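Local structure of KLLA0E08119p (Kluyveromyces lactis, 3VA7) at residues Ser832-Tyr840 with Val850-Ile861. The protein probably carboxylates urea to urea-1-carboxylate using ATP, hydrogencarbonate and biotin, this chain being the urea carboxylase part of a longer protein that probably also hydrolyses the product. Sequence-based numbering, arbitrary orientation.
Sequences SDLSPKVTY and VEYGELEFDLNI
Glu-851 O is gripped twice: Thr-839 N donates to it at 3.0 Å, and a water donates from 2.6 Å. The same water donates to Gly-853 O, tying two carbonyls of one chain segment beside Thr-839. With the return bond, Glu-851 N to Thr-839 O at 2.7 Å, the two residues form a hydrogen-bonded antiparallel pair. Gly-853 N then reaches Lys-837 O (2.9 Å, nearly straight at 170°), carrying the ladder of this carboxyltransferase-domain beta hairpin just past the strand.

Val-838, Tyr-840, Val-850 and Tyr-852 share one face of the sheet. With Val-838 CG1 anti to its backbone N (chi1 -171°), the two methyls diverge: CG1 meets Val-850 CG1, while CG2 sits at the edge of the Tyr-852 ring, 3.7 Å from CE1. Helix 901-912 packs against Tyr-840, and the Tyr-852 hydroxyl hydrogen-bonds to its Glu-912 OE1.

On the opposite face Glu-851 extends to a salt bridge with Arg-841. Farther along, Pro-836 CG rests 3.9 Å from Ile-861 CG1 as ring and branch run past one another in opposite senses, and Leu-834 CD2 touches the Asn-860 amide, 3.4 Å from ND2; Trp-921 binds that amide's OD1. Asp-858 N-caps helix 859-875 through OD2, which takes Asn-860 N from above the carboxylate plane.

Lys-837 lies athwart the Glu-854 side chain; its CD and CE methylenes meet the carboxylate, while NZ, 4.4 Å from OE2, stays beyond a salt bridge, so attraction is probably modest. Backbone bonds close the hairpin, and side-chain packing sets residues 834-836 against the first turn of helix 859-875.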
loop_
_atom_site.group_PDB
_atom_site.type_symbol
_atom_site.label_atom_id
_atom_site.label_comp_id
_atom_site.label_asym_id
_atom_site.label_seq_id
_atom_site.Cartn_x
_atom_site.Cartn_y
_atom_site.Cartn_z
ATOM N N SER A 832 26.365 -17.835 -35.004
ATOM C CA SER A 832 25.438 -18.827 -35.479
ATOM C C SER A 832 24.011 -18.397 -35.153
ATOM O O SER A 832 23.746 -17.295 -34.630
ATOM C CB SER A 832 25.740 -20.170 -34.817
ATOM O OG SER A 832 25.323 -20.142 -33.465
ATOM N N ASP A 833 23.091 -19.300 -35.465
ATOM C CA ASP A 833 21.680 -19.032 -35.320
ATOM C C ASP A 833 21.238 -18.821 -33.869
ATOM O O ASP A 833 20.407 -17.931 -33.593
ATOM C CB ASP A 833 20.866 -20.140 -35.964
ATOM C CG ASP A 833 19.726 -19.582 -36.794
ATOM O OD1 ASP A 833 20.053 -18.768 -37.719
ATOM O OD2 ASP A 833 18.528 -19.937 -36.521
ATOM N N LEU A 834 21.775 -19.631 -32.952
ATOM C CA LEU A 834 21.437 -19.498 -31.551
ATOM C C LEU A 834 22.450 -18.651 -30.797
ATOM O O LEU A 834 22.293 -18.467 -29.569
ATOM C CB LEU A 834 21.309 -20.849 -30.858
ATOM C CG LEU A 834 20.366 -21.888 -31.425
ATOM C CD1 LEU A 834 20.764 -23.221 -30.885
ATOM C CD2 LEU A 834 18.919 -21.589 -31.092
ATOM N N SER A 835 23.468 -18.136 -31.499
ATOM C CA SER A 835 24.493 -17.325 -30.833
ATOM C C SER A 835 24.748 -16.019 -31.596
ATOM O O SER A 835 25.672 -15.851 -32.372
ATOM C CB SER A 835 25.743 -18.143 -30.462
ATOM O OG SER A 835 26.873 -17.756 -31.202
ATOM N N PRO A 836 23.835 -15.078 -31.364
ATOM C CA PRO A 836 23.735 -13.827 -32.102
ATOM C C PRO A 836 24.817 -12.863 -31.661
ATOM O O PRO A 836 25.581 -13.126 -30.755
ATOM C CB PRO A 836 22.396 -13.296 -31.658
ATOM C CG PRO A 836 22.340 -13.788 -30.196
ATOM C CD PRO A 836 22.865 -15.158 -30.244
ATOM N N LYS A 837 24.870 -11.745 -32.343
ATOM C CA LYS A 837 25.739 -10.686 -31.989
ATOM C C LYS A 837 25.333 -10.126 -30.617
ATOM O O LYS A 837 24.179 -10.231 -30.183
ATOM C CB LYS A 837 25.758 -9.671 -33.143
ATOM C CG LYS A 837 25.425 -8.250 -32.846
ATOM C CD LYS A 837 24.875 -7.627 -34.108
ATOM C CE LYS A 837 24.640 -6.166 -33.947
ATOM N NZ LYS A 837 25.906 -5.552 -34.349
ATOM N N VAL A 838 26.340 -9.619 -29.925
ATOM C CA VAL A 838 26.199 -9.117 -28.616
ATOM C C VAL A 838 26.758 -7.729 -28.634
ATOM O O VAL A 838 27.863 -7.486 -29.171
ATOM C CB VAL A 838 26.945 -9.945 -27.621
ATOM C CG1 VAL A 838 26.566 -9.476 -26.209
ATOM C CG2 VAL A 838 26.619 -11.472 -27.804
ATOM N N THR A 839 25.953 -6.806 -28.093
ATOM C CA THR A 839 26.338 -5.413 -27.961
ATOM C C THR A 839 26.261 -5.019 -26.502
ATOM O O THR A 839 25.228 -5.170 -25.878
ATOM C CB THR A 839 25.452 -4.541 -28.809
ATOM O OG1 THR A 839 25.384 -5.147 -30.103
ATOM C CG2 THR A 839 26.013 -3.107 -28.933
ATOM N N TYR A 840 27.384 -4.534 -25.988
ATOM C CA TYR A 840 27.550 -4.145 -24.624
ATOM C C TYR A 840 27.538 -2.618 -24.575
ATOM O O TYR A 840 28.389 -1.960 -25.217
ATOM C CB TYR A 840 28.868 -4.716 -24.095
ATOM C CG TYR A 840 28.906 -6.248 -24.037
ATOM C CD1 TYR A 840 29.420 -7.026 -25.104
ATOM C CD2 TYR A 840 28.431 -6.918 -22.916
ATOM C CE1 TYR A 840 29.442 -8.430 -25.024
ATOM C CE2 TYR A 840 28.481 -8.312 -22.823
ATOM C CZ TYR A 840 28.971 -9.068 -23.881
ATOM O OH TYR A 840 28.964 -10.467 -23.728
ATOM N N VAL A 850 23.453 -5.436 -21.756
ATOM C CA VAL A 850 23.852 -6.452 -22.774
ATOM C C VAL A 850 22.702 -6.620 -23.764
ATOM O O VAL A 850 21.583 -7.009 -23.377
ATOM C CB VAL A 850 24.127 -7.867 -22.113
ATOM C CG1 VAL A 850 24.547 -8.884 -23.106
ATOM C CG2 VAL A 850 25.170 -7.792 -21.064
ATOM N N GLU A 851 22.942 -6.344 -25.031
ATOM C CA GLU A 851 21.879 -6.461 -26.040
ATOM C C GLU A 851 22.098 -7.561 -27.089
ATOM O O GLU A 851 23.070 -7.553 -27.824
ATOM C CB GLU A 851 21.713 -5.128 -26.768
ATOM C CG GLU A 851 21.182 -4.034 -25.905
ATOM C CD GLU A 851 21.092 -2.771 -26.700
ATOM O OE1 GLU A 851 21.789 -2.677 -27.738
ATOM O OE2 GLU A 851 20.335 -1.876 -26.298
ATOM N N TYR A 852 21.181 -8.494 -27.176
ATOM C CA TYR A 852 21.287 -9.524 -28.207
ATOM C C TYR A 852 20.657 -9.217 -29.578
ATOM O O TYR A 852 19.585 -8.605 -29.688
ATOM C CB TYR A 852 20.734 -10.851 -27.685
ATOM C CG TYR A 852 21.568 -11.468 -26.586
ATOM C CD1 TYR A 852 22.959 -11.728 -26.759
ATOM C CD2 TYR A 852 20.999 -11.797 -25.397
ATOM C CE1 TYR A 852 23.705 -12.330 -25.753
ATOM C CE2 TYR A 852 21.743 -12.392 -24.397
ATOM C CZ TYR A 852 23.078 -12.653 -24.570
ATOM O OH TYR A 852 23.753 -13.217 -23.513
ATOM N N GLY A 853 21.340 -9.681 -30.611
ATOM C CA GLY A 853 20.801 -9.780 -31.939
ATOM C C GLY A 853 20.863 -8.469 -32.658
ATOM O O GLY A 853 21.442 -7.515 -32.149
ATOM N N GLU A 854 20.275 -8.449 -33.851
ATOM C CA GLU A 854 19.858 -7.222 -34.494
ATOM C C GLU A 854 18.557 -6.746 -33.794
ATOM O O GLU A 854 18.036 -7.430 -32.889
ATOM C CB GLU A 854 19.667 -7.451 -36.010
ATOM C CG GLU A 854 20.904 -8.064 -36.738
ATOM C CD GLU A 854 22.054 -7.064 -36.952
ATOM O OE1 GLU A 854 21.801 -5.840 -36.877
ATOM O OE2 GLU A 854 23.217 -7.496 -37.185
ATOM N N LEU A 855 18.072 -5.561 -34.156
ATOM C CA LEU A 855 16.887 -4.986 -33.478
ATOM C C LEU A 855 15.597 -5.736 -33.938
ATOM O O LEU A 855 14.936 -5.402 -34.938
ATOM C CB LEU A 855 16.816 -3.444 -33.594
ATOM C CG LEU A 855 18.076 -2.549 -33.320
ATOM C CD1 LEU A 855 17.778 -1.034 -33.459
ATOM C CD2 LEU A 855 18.843 -2.817 -31.984
ATOM N N GLU A 856 15.279 -6.777 -33.175
ATOM C CA GLU A 856 14.526 -7.903 -33.677
ATOM C C GLU A 856 14.155 -8.818 -32.503
ATOM O O GLU A 856 14.931 -8.960 -31.522
ATOM C CB GLU A 856 15.415 -8.694 -34.611
ATOM C CG GLU A 856 14.693 -9.675 -35.458
ATOM C CD GLU A 856 14.160 -9.021 -36.713
ATOM O OE1 GLU A 856 13.788 -9.786 -37.646
ATOM O OE2 GLU A 856 14.129 -7.749 -36.760
ATOM N N PHE A 857 12.979 -9.429 -32.583
ATOM C CA PHE A 857 12.601 -10.344 -31.572
ATOM C C PHE A 857 12.881 -11.711 -32.150
ATOM O O PHE A 857 12.762 -11.907 -33.372
ATOM C CB PHE A 857 11.137 -10.215 -31.194
ATOM C CG PHE A 857 10.622 -11.398 -30.477
ATOM C CD1 PHE A 857 10.859 -11.557 -29.128
ATOM C CD2 PHE A 857 9.936 -12.399 -31.171
ATOM C CE1 PHE A 857 10.392 -12.671 -28.452
ATOM C CE2 PHE A 857 9.475 -13.562 -30.510
ATOM C CZ PHE A 857 9.712 -13.708 -29.145
ATOM N N ASP A 858 13.233 -12.632 -31.245
ATOM C CA ASP A 858 13.539 -14.014 -31.508
ATOM C C ASP A 858 13.429 -14.705 -30.143
ATOM O O ASP A 858 14.202 -14.400 -29.243
ATOM C CB ASP A 858 14.970 -14.106 -32.080
ATOM C CG ASP A 858 15.417 -15.538 -32.333
ATOM O OD1 ASP A 858 16.386 -15.742 -33.106
ATOM O OD2 ASP A 858 14.826 -16.457 -31.731
ATOM N N LEU A 859 12.460 -15.601 -29.974
ATOM C CA LEU A 859 12.324 -16.343 -28.720
ATOM C C LEU A 859 13.614 -16.972 -28.185
ATOM O O LEU A 859 13.796 -17.033 -26.962
ATOM C CB LEU A 859 11.316 -17.466 -28.850
ATOM C CG LEU A 859 9.985 -17.439 -28.100
ATOM C CD1 LEU A 859 9.299 -18.763 -28.274
ATOM C CD2 LEU A 859 10.157 -17.128 -26.645
ATOM N N ASN A 860 14.498 -17.460 -29.071
ATOM C CA ASN A 860 15.713 -18.125 -28.606
ATOM C C ASN A 860 16.585 -17.242 -27.708
ATOM O O ASN A 860 17.082 -17.682 -26.643
ATOM C CB ASN A 860 16.511 -18.673 -29.774
ATOM C CG ASN A 860 15.961 -20.007 -30.268
ATOM O OD1 ASN A 860 15.561 -20.884 -29.483
ATOM N ND2 ASN A 860 15.904 -20.147 -31.576
ATOM N N ILE A 861 16.764 -16.001 -28.148
ATOM C CA ILE A 861 17.419 -14.978 -27.376
ATOM C C ILE A 861 16.848 -14.821 -25.924
ATOM O O ILE A 861 17.576 -14.502 -24.974
ATOM C CB ILE A 861 17.421 -13.689 -28.214
ATOM C CG1 ILE A 861 18.511 -13.812 -29.292
ATOM C CG2 ILE A 861 17.587 -12.489 -27.369
ATOM C CD1 ILE A 861 18.554 -12.627 -30.321
HETATM O O HOH W 1 23.498 -6.647 -30.268
#